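Local structure of transcriptional regulator, TetR family (Marinobacter aquaeolei, 3NNR) at residues 16-21 against 95-100; 74-79 against 132-137. The protein probably binds DNA as a transcriptional regulator, with a predicted helix-turn-helix at its N-terminal end. All coordinates share one frame; numbering follows the deposited sequence. Where two conformers were deposited one is given.

Contact 1. Residues 16-21 against 95-100. With SO4 (sulfate ion), chain D.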
# COMPACT_ATOMS: atom_id res chain seq x y z
N GLU A 16 -7.34 -4.92 20.40
CA GLU A 16 -7.19 -6.39 20.25
C GLU A 16 -8.26 -6.96 19.33
O GLU A 16 -7.96 -7.76 18.43
CB GLU A 16 -7.28 -7.12 21.61
CG GLU A 16 -7.01 -8.66 21.57
CD GLU A 16 -7.56 -9.42 22.77
OE1 GLU A 16 -7.63 -8.86 23.89
OE2 GLU A 16 -7.93 -10.60 22.58
N LEU A 17 -9.51 -6.57 19.57
CA LEU A 17 -10.66 -7.04 18.77
C LEU A 17 -10.57 -6.48 17.34
O LEU A 17 -10.71 -7.24 16.39
CB LEU A 17 -11.99 -6.70 19.44
CG LEU A 17 -12.32 -7.45 20.74
CD1 LEU A 17 -13.44 -6.75 21.43
CD2 LEU A 17 -12.68 -8.94 20.52
N PHE A 18 -10.24 -5.19 17.17
CA PHE A 18 -10.07 -4.62 15.84
C PHE A 18 -8.96 -5.33 15.04
O PHE A 18 -9.19 -5.67 13.91
CB PHE A 18 -9.82 -3.10 15.83
CG PHE A 18 -10.94 -2.25 16.44
CD1 PHE A 18 -12.27 -2.67 16.51
CD2 PHE A 18 -10.65 -0.95 16.86
CE1 PHE A 18 -13.28 -1.84 17.08
CE2 PHE A 18 -11.64 -0.10 17.41
CZ PHE A 18 -12.96 -0.56 17.52
N ASN A 19 -7.79 -5.55 15.65
CA ASN A 19 -6.65 -6.22 15.01
C ASN A 19 -6.96 -7.67 14.63
O ASN A 19 -6.60 -8.13 13.53
CB ASN A 19 -5.41 -6.24 15.93
CG ASN A 19 -4.67 -4.89 16.05
OD1 ASN A 19 -4.87 -3.93 15.31
ND2 ASN A 19 -3.74 -4.86 16.99
N ASP A 20 -7.64 -8.38 15.52
CA ASP A 20 -7.93 -9.79 15.36
C ASP A 20 -9.13 -10.05 14.43
O ASP A 20 -9.03 -10.91 13.56
CB ASP A 20 -8.17 -10.44 16.74
CG ASP A 20 -8.24 -11.97 16.67
OD1 ASP A 20 -7.25 -12.59 16.19
OD2 ASP A 20 -9.26 -12.55 17.13
N LYS A 21 -10.26 -9.36 14.65
CA LYS A 21 -11.49 -9.59 13.84
C LYS A 21 -11.76 -8.56 12.72
O LYS A 21 -12.57 -8.82 11.85
CB LYS A 21 -12.73 -9.62 14.76
CG LYS A 21 -12.74 -10.60 15.93
CD LYS A 21 -12.80 -12.02 15.52
CE LYS A 21 -12.99 -12.93 16.75
NZ LYS A 21 -12.77 -14.39 16.44
N TYR A 95 -0.78 -1.91 15.48
CA TYR A 95 -1.95 -1.14 15.13
C TYR A 95 -2.42 -1.54 13.73
O TYR A 95 -3.02 -0.74 13.01
CB TYR A 95 -1.60 0.35 15.24
CG TYR A 95 -1.38 0.79 16.67
CD1 TYR A 95 -0.18 0.51 17.33
CD2 TYR A 95 -2.37 1.48 17.39
CE1 TYR A 95 0.05 0.88 18.66
CE2 TYR A 95 -2.16 1.88 18.76
CZ TYR A 95 -0.93 1.57 19.38
OH TYR A 95 -0.65 1.92 20.72
N ARG A 96 -2.23 -2.82 13.37
CA ARG A 96 -2.55 -3.32 12.02
C ARG A 96 -3.97 -3.05 11.55
O ARG A 96 -4.18 -2.92 10.33
CB ARG A 96 -2.16 -4.83 11.83
CG ARG A 96 -3.15 -5.83 12.39
CD ARG A 96 -2.56 -7.24 12.67
NE ARG A 96 -1.92 -7.18 13.97
CZ ARG A 96 -2.20 -7.93 15.04
NH1 ARG A 96 -3.05 -8.94 15.00
NH2 ARG A 96 -1.52 -7.69 16.16
N PHE A 97 -4.92 -2.96 12.47
CA PHE A 97 -6.35 -2.68 12.13
C PHE A 97 -6.53 -1.34 11.40
O PHE A 97 -7.44 -1.19 10.58
CB PHE A 97 -7.25 -2.67 13.39
CG PHE A 97 -7.34 -1.33 14.06
CD1 PHE A 97 -6.34 -0.89 14.90
CD2 PHE A 97 -8.40 -0.45 13.77
CE1 PHE A 97 -6.39 0.38 15.50
CE2 PHE A 97 -8.45 0.81 14.33
CZ PHE A 97 -7.44 1.24 15.20
N PHE A 98 -5.69 -0.37 11.72
CA PHE A 98 -5.81 0.99 11.20
C PHE A 98 -5.58 1.07 9.68
O PHE A 98 -6.48 1.47 8.95
CB PHE A 98 -4.88 1.91 11.96
CG PHE A 98 -5.07 3.35 11.67
CD1 PHE A 98 -6.11 4.04 12.25
CD2 PHE A 98 -4.18 4.03 10.85
CE1 PHE A 98 -6.29 5.38 11.98
CE2 PHE A 98 -4.36 5.37 10.58
CZ PHE A 98 -5.42 6.04 11.14
N HIS A 99 -4.42 0.62 9.22
CA HIS A 99 -4.11 0.67 7.77
C HIS A 99 -4.98 -0.23 6.90
O HIS A 99 -5.14 0.03 5.70
CB HIS A 99 -2.63 0.43 7.53
CG HIS A 99 -1.77 1.40 8.26
ND1 HIS A 99 -1.41 1.22 9.58
CD2 HIS A 99 -1.26 2.60 7.88
CE1 HIS A 99 -0.68 2.25 9.97
NE2 HIS A 99 -0.58 3.11 8.96
N ARG A 100 -5.57 -1.24 7.53
CA ARG A 100 -6.43 -2.20 6.85
C ARG A 100 -7.75 -1.57 6.41
O ARG A 100 -8.20 -1.81 5.29
CB ARG A 100 -6.65 -3.39 7.77
CG ARG A 100 -7.50 -4.51 7.21
CD ARG A 100 -7.21 -5.76 8.02
NE ARG A 100 -7.64 -5.65 9.39
CZ ARG A 100 -7.18 -6.34 10.44
NH1 ARG A 100 -6.17 -7.18 10.35
NH2 ARG A 100 -7.72 -6.13 11.62
S SO4 D . -4.37 -11.11 12.01
O1 SO4 D . -3.40 -12.14 11.62
O2 SO4 D . -5.76 -11.30 11.49
O3 SO4 D . -4.43 -11.12 13.48
O4 SO4 D . -3.79 -9.92 11.39

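Contact 2. Residues 74-79 against 132-137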
# COMPACT_ATOMS: atom_id res chain seq x y z
N ARG A 74 23.87 15.06 17.40
CA ARG A 74 24.87 14.01 17.07
C ARG A 74 24.63 13.48 15.66
O ARG A 74 23.56 13.69 15.13
CB ARG A 74 24.79 12.87 18.09
CG ARG A 74 23.39 12.26 18.30
CD ARG A 74 23.40 11.14 19.34
NE ARG A 74 22.04 10.69 19.66
CZ ARG A 74 21.32 11.19 20.66
NH1 ARG A 74 21.82 12.15 21.42
NH2 ARG A 74 20.10 10.73 20.89
N PRO A 75 25.63 12.78 15.05
CA PRO A 75 25.35 12.25 13.70
C PRO A 75 24.53 10.95 13.76
O PRO A 75 24.58 10.24 14.76
CB PRO A 75 26.75 12.01 13.12
CG PRO A 75 27.60 11.78 14.29
CD PRO A 75 27.03 12.55 15.44
N ILE A 76 23.78 10.67 12.70
CA ILE A 76 22.96 9.46 12.62
C ILE A 76 23.87 8.26 12.38
O ILE A 76 24.75 8.33 11.53
CB ILE A 76 21.88 9.55 11.47
CG1 ILE A 76 20.91 8.38 11.53
CG2 ILE A 76 22.51 9.63 10.06
CD1 ILE A 76 19.71 8.56 10.67
N THR A 77 23.67 7.18 13.15
CA THR A 77 24.42 5.92 12.94
C THR A 77 23.53 4.85 12.25
O THR A 77 22.33 5.03 12.08
CB THR A 77 24.87 5.32 14.26
OG1 THR A 77 23.71 4.86 14.98
CG2 THR A 77 25.67 6.33 15.13
N LEU A 78 24.14 3.74 11.85
CA LEU A 78 23.43 2.59 11.29
C LEU A 78 22.46 1.90 12.29
O LEU A 78 21.42 1.33 11.90
CB LEU A 78 24.43 1.56 10.74
CG LEU A 78 25.25 1.99 9.52
CD1 LEU A 78 26.23 0.89 9.14
CD2 LEU A 78 24.35 2.34 8.32
N GLU A 79 22.83 1.96 13.57
CA GLU A 79 22.06 1.39 14.68
C GLU A 79 20.76 2.23 14.81
O GLU A 79 19.64 1.67 14.96
CB GLU A 79 22.89 1.32 15.96
CG GLU A 79 24.19 0.37 15.95
CD GLU A 79 25.43 0.86 15.12
OE1 GLU A 79 25.38 1.95 14.51
OE2 GLU A 79 26.46 0.13 15.05
N ALA A 132 18.79 13.18 5.01
CA ALA A 132 19.63 14.37 5.10
C ALA A 132 20.80 14.09 6.04
O ALA A 132 21.95 14.40 5.68
CB ALA A 132 18.83 15.62 5.54
N LYS A 133 20.51 13.47 7.20
CA LYS A 133 21.56 13.09 8.17
C LYS A 133 22.47 11.96 7.68
O LYS A 133 23.66 11.97 7.98
CB LYS A 133 21.01 12.76 9.57
CG LYS A 133 20.22 13.89 10.26
CD LYS A 133 20.43 13.99 11.76
CE LYS A 133 21.80 14.61 12.06
NZ LYS A 133 21.91 15.06 13.44
N LEU A 134 21.92 10.98 6.95
CA LEU A 134 22.72 9.88 6.38
C LEU A 134 23.75 10.42 5.36
O LEU A 134 24.87 9.88 5.22
CB LEU A 134 21.82 8.80 5.74
CG LEU A 134 20.91 7.99 6.69
CD1 LEU A 134 19.76 7.31 5.90
CD2 LEU A 134 21.71 7.01 7.53
N ALA A 135 23.35 11.49 4.65
CA ALA A 135 24.22 12.19 3.71
C ALA A 135 25.35 12.84 4.52
O ALA A 135 26.52 12.59 4.23
CB ALA A 135 23.43 13.25 2.92
N ASP A 136 24.99 13.60 5.56
CA ASP A 136 25.95 14.30 6.45
C ASP A 136 26.95 13.36 7.13
O ASP A 136 28.11 13.71 7.29
CB ASP A 136 25.23 15.12 7.54
CG ASP A 136 24.33 16.23 6.96
OD1 ASP A 136 24.77 16.93 6.02
OD2 ASP A 136 23.20 16.41 7.46
N ALA A 137 26.49 12.17 7.51
CA ALA A 137 27.34 11.13 8.11
C ALA A 137 28.22 10.37 7.09
O ALA A 137 29.10 9.61 7.50
CB ALA A 137 26.49 10.14 8.91

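Contact 1. Residues 16-21 against 95-100
Both terminal nitrogens of R100 grip the backbone O of N19, NH2 at 3.0 Å and NH1, more weakly, at 3.3 Å. The oxygen sits close to the guanidinium plane, whereas NH2 stands above the plane of the carbonyl. This is the joint between the two domains of a TetR-family regulator, where the last turn of helix 6-21 meets the short helix 96-100; R100 also packs on Y104 of the second subunit. With CG of N19 anti to its carbonyl carbon (chi1 -75°), the amide is carried toward helix 96-100. Asparagine suits the place because one amide both accepts and donates: OD1 takes the N-H of F97 at 3.0 Å, fairly straight, while ND2 reaches S94 O, tying both sides of the break after helix 78-94. The R96 guanidinium stacks on this amide, planes 27° apart, with CB of N19 over the centre of the guanidinium; NE of R96 is held by W93 O, and NH1 of R96 bonds weakly to O3 of a sulfate ion, probably from the crystallisation liquor. Beside these polar groups the F18 and F97 rings meet obliquely, planes 42° apart: CB of F18 is 3.5 Å from CG of F97, and CD2 of F18 rides 3.7 Å above the F97 ring plane, offset toward the rim.

Contact 2. Residues 74-79 against 132-137
With CG1 of I76 anti to its backbone N (chi1 -172°), CG2 falls between the backbone N and the carbonyl carbon, facing helix 110-136, while K133, its CG anti to the carbonyl carbon (chi1 -59°), bends at chi2 and chi3, turning CE toward the loop. The CG2 methyl of I76 rests against the backbone of K133, 3.3 Å from its C, and lies 3.7 Å from L134 CD2. A branched residue suits this place because CD1, on its other arm, also reaches L134, at 4.0 Å from CD2 of L134. A137 brings only a methyl, which lets the loop come near: its CB is 3.6 Å from I76 O. K133 joins apolar packing to a polar bond. Its CB packs 3.5 Å from CG2 of I76, and its NZ donates to R74 O at 2.7 Å, tilted from the carbonyl plane, with a second, weak bond to P71 O. A methionine in its place, lacking the amine, takes this donor from the carbonyls of R74 and P71 and would probably leave the loop freer to shift. Directly after I76, T77 is the N-cap of helix 78-94, its OG1 bonded to D80 N. The contact thus fastens the start of helix 78-94, and the loop from helix 49-67, to the C-terminal end of helix 110-136, while L78 leans on Y202 and V206 of helix 200-211.

Contacts 1 and 2 mark the two ends of helix 78-94: contact 2 holds the approach to its first turn, and contact 1 lies just past its last. Their centres are 34 Å apart, on opposite sides of the chain's centre, and their nearest atoms about 20 Å. Helix 110-136 also links them: F98 and H99 lean on L112 and Y116 near its start, while its far end forms contact 2. At contact 1, L17 and F18 also touch I31 of helix 28-35, within the predicted helix-turn-helix; contact 2 belongs wholly to the C-terminal domain. An unidentified ligand about 4 Å from the L134 side chain may mark a pocket, though it probably comes from the crystallisation liquor.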